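Local coordinates for protein beta-carbonic anhydrase (Methanothermobacter thermautotrophicus, PDB 1G5C) that probably catalyses the reversible hydration of carbon dioxide to bicarbonate, as a zinc-dependent carbonic anhydrase of the beta class, at residues F13-D17 against L18-K22; E134-K137 against R138-S142. One frame throughout, in Å; residues are numbered along the deposited sequence.

Interaction 1: F13-D17 against L18-K22; sequences FRFRD and LSDLK
An Asx turn at Asp17 starts the short 3-10 segment 18-20, in the loop between helix 3-10 and strand 27-32. Asp17 OD1 accepts Ser19 N at 2.8 Å, the donor standing 47° out of the carboxylate plane. Its CG sits between the backbone N and the carbonyl carbon (chi1 72°), which turns OD1 forward over the start of the turn. Asp20 N bonds to Asp17 O at 3.0 Å, closing the 3-10 turn.

Asp20 answers from the far end. Its OD2 takes Arg16 N at 2.7 Å and Asp17 N at 3.2 Å, both on the anti side but tilted to opposite faces of the carboxylate, so two backbone N-H groups hold the one oxygen. A water donates to both Asp17 OD1 and Asp20 OD2, which lie 4.1 Å apart, and is likely to ease the repulsion between the two acids. A second water links Asp20 OD1 to Arg16 NH1, lying in the guanidinium plane of the arginine.

Beyond the turn, Asp17 OD2 forms a salt bridge with Lys53 of its own chain and a hydrogen bond with Ser35 of the second subunit, and Arg16 NE forms a salt bridge with Asp89 of that subunit, so the loop contributes to the dimer interface. With CG anti to the backbone N (chi1 180°), Phe15 carries its ring to Leu21, CE2 3.8 Å from Leu21 CG, the two side chains meeting obliquely.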
loop_
_atom_site.group_PDB
_atom_site.type_symbol
_atom_site.label_atom_id
_atom_site.label_comp_id
_atom_site.label_asym_id
_atom_site.label_seq_id
_atom_site.Cartn_x
_atom_site.Cartn_y
_atom_site.Cartn_z
ATOM N N PHE A 13 3.547 -23.607 13.030
ATOM C CA PHE A 13 3.004 -23.438 11.688
ATOM C C PHE A 13 1.860 -22.439 11.693
ATOM O O PHE A 13 1.002 -22.457 12.579
ATOM C CB PHE A 13 2.488 -24.762 11.133
ATOM C CG PHE A 13 1.716 -24.614 9.830
ATOM C CD1 PHE A 13 2.379 -24.409 8.635
ATOM C CD2 PHE A 13 0.339 -24.705 9.820
ATOM C CE1 PHE A 13 1.675 -24.272 7.441
ATOM C CE2 PHE A 13 -0.385 -24.569 8.640
ATOM C CZ PHE A 13 0.284 -24.364 7.442
ATOM N N ARG A 14 1.842 -21.577 10.687
ATOM C CA ARG A 14 0.797 -20.576 10.581
ATOM C C ARG A 14 0.261 -20.448 9.161
ATOM O O ARG A 14 1.009 -20.172 8.225
ATOM C CB ARG A 14 1.330 -19.213 11.034
ATOM C CG ARG A 14 1.674 -19.106 12.516
ATOM C CD ARG A 14 0.419 -19.067 13.374
ATOM N NE ARG A 14 0.728 -18.680 14.749
ATOM C CZ ARG A 14 1.441 -19.416 15.593
ATOM N NH1 ARG A 14 1.921 -20.591 15.210
ATOM N NH2 ARG A 14 1.686 -18.970 16.818
ATOM N N PHE A 15 -1.040 -20.650 9.004
ATOM C CA PHE A 15 -1.680 -20.505 7.704
ATOM C C PHE A 15 -2.278 -19.092 7.667
ATOM O O PHE A 15 -3.466 -18.906 7.927
ATOM C CB PHE A 15 -2.792 -21.548 7.534
ATOM C CG PHE A 15 -3.513 -21.466 6.216
ATOM C CD1 PHE A 15 -4.802 -21.983 6.085
ATOM C CD2 PHE A 15 -2.925 -20.851 5.114
ATOM C CE1 PHE A 15 -5.489 -21.889 4.887
ATOM C CE2 PHE A 15 -3.611 -20.753 3.908
ATOM C CZ PHE A 15 -4.896 -21.268 3.795
ATOM N N ARG A 16 -1.455 -18.090 7.371
ATOM C CA ARG A 16 -1.963 -16.720 7.315
ATOM C C ARG A 16 -2.692 -16.438 5.994
ATOM O O ARG A 16 -3.792 -15.885 6.006
ATOM C CB ARG A 16 -0.825 -15.715 7.532
ATOM C CG ARG A 16 -0.236 -15.768 8.951
ATOM C CD ARG A 16 0.950 -14.828 9.072
ATOM N NE ARG A 16 1.409 -14.641 10.449
ATOM C CZ ARG A 16 2.424 -15.300 11.000
ATOM N NH1 ARG A 16 3.093 -16.205 10.298
ATOM N NH2 ARG A 16 2.793 -15.031 12.248
ATOM N N ASP A 17 -2.090 -16.823 4.873
ATOM C CA ASP A 17 -2.705 -16.626 3.555
ATOM C C ASP A 17 -2.100 -17.550 2.495
ATOM O O ASP A 17 -1.392 -18.501 2.836
ATOM C CB ASP A 17 -2.605 -15.158 3.118
ATOM C CG ASP A 17 -1.192 -14.737 2.744
ATOM O OD1 ASP A 17 -0.287 -15.603 2.674
ATOM O OD2 ASP A 17 -1.000 -13.521 2.503
ATOM N N LEU A 18 -2.360 -17.280 1.217
ATOM C CA LEU A 18 -1.870 -18.163 0.160
ATOM C C LEU A 18 -0.364 -18.376 0.132
ATOM O O LEU A 18 0.097 -19.402 -0.353
ATOM C CB LEU A 18 -2.383 -17.721 -1.222
ATOM C CG LEU A 18 -3.914 -17.726 -1.437
ATOM C CD1 LEU A 18 -4.235 -17.327 -2.902
ATOM C CD2 LEU A 18 -4.505 -19.129 -1.147
ATOM N N SER A 19 0.398 -17.442 0.696
ATOM C CA SER A 19 1.860 -17.566 0.728
ATOM C C SER A 19 2.349 -18.744 1.554
ATOM O O SER A 19 3.502 -19.168 1.413
ATOM C CB SER A 19 2.494 -16.289 1.284
ATOM O OG SER A 19 2.368 -15.250 0.339
ATOM N N ASP A 20 1.483 -19.262 2.418
ATOM C CA ASP A 20 1.837 -20.394 3.262
ATOM C C ASP A 20 1.517 -21.740 2.610
ATOM O O ASP A 20 1.740 -22.800 3.208
ATOM C CB ASP A 20 1.116 -20.274 4.609
ATOM C CG ASP A 20 1.528 -19.027 5.371
ATOM O OD1 ASP A 20 2.747 -18.853 5.584
ATOM O OD2 ASP A 20 0.648 -18.223 5.750
ATOM N N LEU A 21 0.984 -21.702 1.393
ATOM C CA LEU A 21 0.655 -22.927 0.674
ATOM C C LEU A 21 1.634 -23.072 -0.483
ATOM O O LEU A 21 2.203 -22.105 -0.933
ATOM C CB LEU A 21 -0.780 -22.865 0.152
ATOM C CG LEU A 21 -1.869 -22.759 1.228
ATOM C CD1 LEU A 21 -3.230 -22.760 0.557
ATOM C CD2 LEU A 21 -1.760 -23.930 2.222
ATOM N N LYS A 22 1.820 -24.284 -0.970
ATOM C CA LYS A 22 2.756 -24.516 -2.054
ATOM C C LYS A 22 2.152 -24.382 -3.455
ATOM O O LYS A 22 2.827 -23.929 -4.375
ATOM C CB LYS A 22 3.380 -25.910 -1.875
ATOM C CG LYS A 22 4.271 -26.388 -2.997
ATOM C CD LYS A 22 5.266 -27.436 -2.488
ATOM C CE LYS A 22 6.314 -27.753 -3.550
ATOM N NZ LYS A 22 7.690 -27.867 -2.973
HETATM O O HOH W 1 3.036 -17.307 7.740
HETATM O O HOH W 2 1.564 -15.951 4.674
#

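Interaction 2: E134-K137 against R138-S142; sequences EGVK and RLKSS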
loop_
_atom_site.group_PDB
_atom_site.type_symbol
_atom_site.label_atom_id
_atom_site.label_comp_id
_atom_site.label_asym_id
_atom_site.label_seq_id
_atom_site.Cartn_x
_atom_site.Cartn_y
_atom_site.Cartn_z
ATOM N N GLU A 134 5.240 1.871 -18.216
ATOM C CA GLU A 134 6.435 2.432 -17.602
ATOM C C GLU A 134 6.699 1.741 -16.252
ATOM O O GLU A 134 7.847 1.454 -15.903
ATOM C CB GLU A 134 6.232 3.934 -17.388
ATOM C CG GLU A 134 7.375 4.636 -16.672
ATOM C CD GLU A 134 8.714 4.425 -17.365
ATOM O OE1 GLU A 134 8.761 4.498 -18.615
ATOM O OE2 GLU A 134 9.720 4.196 -16.659
ATOM N N GLY A 135 5.636 1.481 -15.491
ATOM C CA GLY A 135 5.806 0.821 -14.205
ATOM C C GLY A 135 6.336 -0.583 -14.404
ATOM O O GLY A 135 7.167 -1.064 -13.639
ATOM N N VAL A 136 5.854 -1.258 -15.437
ATOM C CA VAL A 136 6.326 -2.612 -15.711
ATOM C C VAL A 136 7.829 -2.558 -15.995
ATOM O O VAL A 136 8.616 -3.344 -15.448
ATOM C CB VAL A 136 5.580 -3.221 -16.927
ATOM C CG1 VAL A 136 6.280 -4.505 -17.393
ATOM C CG2 VAL A 136 4.106 -3.525 -16.531
ATOM N N LYS A 137 8.237 -1.613 -16.831
ATOM C CA LYS A 137 9.651 -1.490 -17.151
ATOM C C LYS A 137 10.505 -1.233 -15.912
ATOM O O LYS A 137 11.578 -1.817 -15.764
ATOM C CB LYS A 137 9.855 -0.395 -18.200
ATOM C CG LYS A 137 10.085 -0.981 -19.602
ATOM C CD LYS A 137 9.749 -0.030 -20.760
ATOM C CE LYS A 137 9.690 1.424 -20.326
ATOM N NZ LYS A 137 9.634 2.342 -21.493
ATOM N N ARG A 138 10.035 -0.371 -15.016
ATOM C CA ARG A 138 10.780 -0.081 -13.800
ATOM C C ARG A 138 10.956 -1.300 -12.915
ATOM O O ARG A 138 12.039 -1.542 -12.394
ATOM C CB ARG A 138 10.100 1.012 -12.992
ATOM C CG ARG A 138 10.546 2.399 -13.378
ATOM C CD ARG A 138 9.859 3.446 -12.555
ATOM N NE ARG A 138 9.490 4.561 -13.414
ATOM C CZ ARG A 138 9.097 5.756 -12.983
ATOM N NH1 ARG A 138 9.017 6.012 -11.681
ATOM N NH2 ARG A 138 8.776 6.696 -13.863
ATOM N N LEU A 139 9.889 -2.069 -12.739
ATOM C CA LEU A 139 9.970 -3.256 -11.902
ATOM C C LEU A 139 10.911 -4.279 -12.527
ATOM O O LEU A 139 11.768 -4.846 -11.856
ATOM C CB LEU A 139 8.579 -3.871 -11.705
ATOM C CG LEU A 139 7.661 -3.144 -10.713
ATOM C CD1 LEU A 139 6.279 -3.754 -10.748
ATOM C CD2 LEU A 139 8.253 -3.248 -9.308
ATOM N N LYS A 140 10.754 -4.507 -13.821
ATOM C CA LYS A 140 11.596 -5.470 -14.512
ATOM C C LYS A 140 13.066 -5.062 -14.568
ATOM O O LYS A 140 13.939 -5.921 -14.579
ATOM C CB LYS A 140 11.052 -5.719 -15.919
ATOM C CG LYS A 140 9.916 -6.723 -15.929
ATOM C CD LYS A 140 9.514 -7.057 -17.346
ATOM C CE LYS A 140 8.991 -8.483 -17.429
ATOM N NZ LYS A 140 10.002 -9.494 -16.935
ATOM N N SER A 141 13.328 -3.760 -14.573
ATOM C CA SER A 141 14.692 -3.219 -14.624
ATOM C C SER A 141 15.375 -3.155 -13.256
ATOM O O SER A 141 16.596 -3.016 -13.166
ATOM C CB SER A 141 14.666 -1.800 -15.187
ATOM O OG SER A 141 13.995 -1.748 -16.432
ATOM N N SER A 142 14.585 -3.235 -12.193
ATOM C CA SER A 142 15.137 -3.125 -10.856
ATOM C C SER A 142 15.937 -4.319 -10.374
ATOM O O SER A 142 15.490 -5.461 -10.468
ATOM C CB SER A 142 14.027 -2.830 -9.837
ATOM O OG SER A 142 14.536 -2.908 -8.510
#
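The backbone here is regular alpha-helix, the last turns of helix 128-141, with Arg138 N on Glu134 O at 3.0 Å and Lys140 N on Val136 O at 2.9 Å. One turn apart on the outer side, Glu134 OE2 offers its anti lone pair to Arg138 NE at 3.3 Å, a hydrogen bond that is part of a salt bridge. The bond is almost straight (177°) and lies in the guanidinium plane, although the two flat groups are tilted 61° to each other. Glu134 bends at chi2 (55°) to meet the arginine, while its OE1 faces Lys137 NZ across a long 3.7 Å salt bridge, completing a three-residue salt-bridge network. Replacing Glu134 with alanine is likely to leave Arg138 NE and Lys137 NZ without the carboxylate they share. Arg138 NH1 bonds to Val62 O. Near the helix end, Lys137 O receives Ser141 N and Ser141 OG from opposite faces of its carbonyl plane. Val136 and Lys140 run side by side, CG1 4.1 Å from CD, before the lysine reaches a salt bridge with Asp169. Inward, Val136 rests on Ile84 of strand 81-87, and Leu139 packs on that strand, on Val151 of strand 150-156 and on Ile67 of helix 64-77.

In the fold
Interaction 1 is a surface contact in a loop and interaction 2 a partly buried one in a helix, their centres 28 Å apart with no touch between them. Helix 64-77 is a common neighbour: Ser19 OG is hydrogen-bonded to Leu77 O at its last residue, whereas Leu139 packs on Ile67 near its start. The loop at 13-22 relies on carboxylates that accept backbone N-H groups, with waters bridging the side chains, and faces the second subunit. In 134-142 the helix supplies its own backbone bonds, leaving charges outside and apolar side chains against the sheet. The loop precedes in sequence strand 27-32, which ends at the zinc ligand Cys32, while helix 128-141 packs on strand 81-87, which ends at the zinc ligand His87.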